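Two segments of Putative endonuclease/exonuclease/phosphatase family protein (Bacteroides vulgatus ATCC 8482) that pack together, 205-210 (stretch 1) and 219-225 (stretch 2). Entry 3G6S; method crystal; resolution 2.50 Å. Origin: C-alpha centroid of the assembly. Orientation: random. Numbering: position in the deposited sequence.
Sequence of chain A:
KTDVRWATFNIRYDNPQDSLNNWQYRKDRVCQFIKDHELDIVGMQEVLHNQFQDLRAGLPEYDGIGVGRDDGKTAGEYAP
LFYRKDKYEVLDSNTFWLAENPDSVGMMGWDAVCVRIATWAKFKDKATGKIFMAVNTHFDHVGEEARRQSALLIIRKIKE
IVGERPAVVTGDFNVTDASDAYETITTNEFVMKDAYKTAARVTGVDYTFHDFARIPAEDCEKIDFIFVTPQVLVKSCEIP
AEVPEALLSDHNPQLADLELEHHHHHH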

# COMPACT_ATOMS: atom_id res chain seq x y z
N VAL A 205 -17.59 -2.76 -1.45
CA VAL A 205 -17.95 -2.18 -0.16
C VAL A 205 -17.18 -0.87 0.06
O VAL A 205 -16.25 -0.57 -0.69
CB VAL A 205 -17.62 -3.19 0.97
CG1 VAL A 205 -18.53 -4.41 0.83
CG2 VAL A 205 -16.16 -3.64 0.88
N ASP A 206 -17.58 -0.10 1.07
CA ASP A 206 -16.92 1.18 1.35
C ASP A 206 -16.04 1.19 2.60
O ASP A 206 -15.64 2.25 3.08
CB ASP A 206 -17.96 2.31 1.44
CG ASP A 206 -19.07 2.01 2.43
OD1 ASP A 206 -18.78 1.52 3.54
OD2 ASP A 206 -20.25 2.28 2.10
N TYR A 207 -15.74 0.01 3.12
CA TYR A 207 -14.89 -0.11 4.30
C TYR A 207 -13.75 -1.07 3.96
O TYR A 207 -13.90 -1.93 3.09
CB TYR A 207 -15.68 -0.63 5.50
CG TYR A 207 -16.39 -1.95 5.26
CD1 TYR A 207 -17.62 -1.99 4.60
CD2 TYR A 207 -15.83 -3.15 5.69
CE1 TYR A 207 -18.27 -3.20 4.38
CE2 TYR A 207 -16.47 -4.36 5.47
CZ TYR A 207 -17.70 -4.38 4.82
OH TYR A 207 -18.34 -5.56 4.60
N THR A 208 -12.63 -0.93 4.67
CA THR A 208 -11.45 -1.75 4.41
C THR A 208 -10.97 -2.58 5.61
O THR A 208 -10.01 -3.35 5.50
CB THR A 208 -10.29 -0.84 3.89
OG1 THR A 208 -9.14 -1.63 3.58
CG2 THR A 208 -9.91 0.18 4.93
N PHE A 209 -11.62 -2.42 6.75
CA PHE A 209 -11.24 -3.20 7.93
C PHE A 209 -12.48 -3.80 8.58
O PHE A 209 -13.44 -3.10 8.86
CB PHE A 209 -10.51 -2.32 8.94
CG PHE A 209 -9.96 -3.09 10.10
CD1 PHE A 209 -8.95 -4.03 9.91
CD2 PHE A 209 -10.48 -2.90 11.38
CE1 PHE A 209 -8.45 -4.77 10.98
CE2 PHE A 209 -10.00 -3.63 12.47
CZ PHE A 209 -8.98 -4.58 12.27
N HIS A 210 -12.46 -5.11 8.81
CA HIS A 210 -13.59 -5.80 9.41
C HIS A 210 -13.15 -6.77 10.51
O HIS A 210 -13.98 -7.44 11.11
CB HIS A 210 -14.34 -6.56 8.31
CG HIS A 210 -13.44 -7.33 7.40
ND1 HIS A 210 -12.75 -8.45 7.81
CD2 HIS A 210 -13.07 -7.11 6.11
CE1 HIS A 210 -12.00 -8.89 6.81
NE2 HIS A 210 -12.17 -8.10 5.78
N ASP A 219 -20.47 -0.70 11.02
CA ASP A 219 -19.49 -0.08 11.92
C ASP A 219 -18.06 -0.16 11.42
O ASP A 219 -17.13 0.22 12.13
CB ASP A 219 -19.57 -0.71 13.32
CG ASP A 219 -20.92 -0.47 13.99
OD1 ASP A 219 -21.47 0.65 13.85
OD2 ASP A 219 -21.41 -1.40 14.67
N CYS A 220 -17.87 -0.65 10.20
CA CYS A 220 -16.53 -0.76 9.64
C CYS A 220 -16.07 0.57 9.04
O CYS A 220 -16.88 1.35 8.52
CB CYS A 220 -16.49 -1.85 8.58
SG CYS A 220 -16.66 -3.52 9.22
N GLU A 221 -14.77 0.81 9.11
CA GLU A 221 -14.21 2.04 8.58
C GLU A 221 -13.21 1.76 7.47
O GLU A 221 -12.71 0.64 7.31
CB GLU A 221 -13.49 2.80 9.68
CG GLU A 221 -14.26 2.92 10.98
CD GLU A 221 -13.49 3.71 12.01
OE1 GLU A 221 -12.25 3.49 12.11
OE2 GLU A 221 -14.11 4.53 12.72
N LYS A 222 -12.93 2.81 6.71
CA LYS A 222 -11.97 2.74 5.61
C LYS A 222 -10.69 3.40 6.11
O LYS A 222 -10.68 4.60 6.36
CB LYS A 222 -12.51 3.49 4.39
CG LYS A 222 -11.52 3.62 3.25
CD LYS A 222 -12.21 4.05 1.98
CE LYS A 222 -11.34 3.80 0.74
NZ LYS A 222 -10.09 4.61 0.75
N ILE A 223 -9.63 2.62 6.26
CA ILE A 223 -8.36 3.17 6.74
C ILE A 223 -7.25 2.94 5.75
O ILE A 223 -6.10 3.28 6.01
CB ILE A 223 -7.95 2.56 8.08
CG1 ILE A 223 -7.78 1.05 7.94
CG2 ILE A 223 -9.01 2.87 9.13
CD1 ILE A 223 -7.42 0.35 9.23
N ASP A 224 -7.58 2.35 4.61
CA ASP A 224 -6.59 2.09 3.57
C ASP A 224 -6.89 2.98 2.38
O ASP A 224 -8.03 3.10 1.98
CB ASP A 224 -6.62 0.60 3.18
CG ASP A 224 -6.22 -0.31 4.36
OD1 ASP A 224 -7.12 -0.87 5.02
OD2 ASP A 224 -5.00 -0.44 4.63
N PHE A 225 -5.87 3.62 1.82
CA PHE A 225 -6.10 4.52 0.70
C PHE A 225 -5.11 4.42 -0.45
O PHE A 225 -4.00 3.91 -0.30
CB PHE A 225 -6.09 5.98 1.17
CG PHE A 225 -7.03 6.27 2.30
CD1 PHE A 225 -8.27 6.87 2.06
CD2 PHE A 225 -6.68 5.95 3.61
CE1 PHE A 225 -9.14 7.15 3.11
CE2 PHE A 225 -7.53 6.23 4.68
CZ PHE A 225 -8.77 6.83 4.43

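Residues 205-210 follow an irregular path with no helix or strand, and most of 219-225 is likewise loop or turn. The touching parts run at 105° to one another, so the two backbones cross rather than lie side by side. Their closest CA atoms, those of Tyr207 and Lys222, are 4.3 Å apart. Near this crossing the carbonyl of Glu221 serves two successive amides: Thr208 N donates to Glu221 O at 3.1 Å with an N-H...O angle of 161°, whereas Phe209 N makes a weak bond to the same Glu221 O, at 3.3 Å and 138°. Glu221 therefore joins the contact through its main chain, its CA-to-CB bond pointing away.

Among the side chains, Thr208 is the most extensively covered by the opposing segment. With chi1 in the t rotamer, Thr208 OG1 lies 2.6 Å from OD1 of Asp224, whose CB also points toward the first stretch; the distance is short and suits a hydrogen bond, but the threonine proton has another acceptor within reach, so its direction is left open. The methyl group lies over the backbone of the second stretch, with Thr208 CG2 3.4 Å from Lys222 CA.

Cys220 packs beside Tyr207. Cys220 CB approaches Tyr207 CD2 to 3.2 Å, a tight apolar contact, and Cys220 SG sits 4.2 Å from the centroid of the Tyr207 ring, 35° off the ring normal, in an oblique sulfur-aromatic arrangement. The same sulfur reaches the end of the first stretch, where Cys220 SG is 3.8 Å from His210 CA. A looser apolar contact joins Phe209 CB to Ile223 CD1 at 4.1 Å. Lys222 CB packs 3.6 Å from Asp206 O, but the end of the lysine side chain, t through chi3 and m at chi4, leads away from the first stretch, and Lys222 NZ instead donates to Asp224 O at 2.8 Å, bracing the second stretch internally.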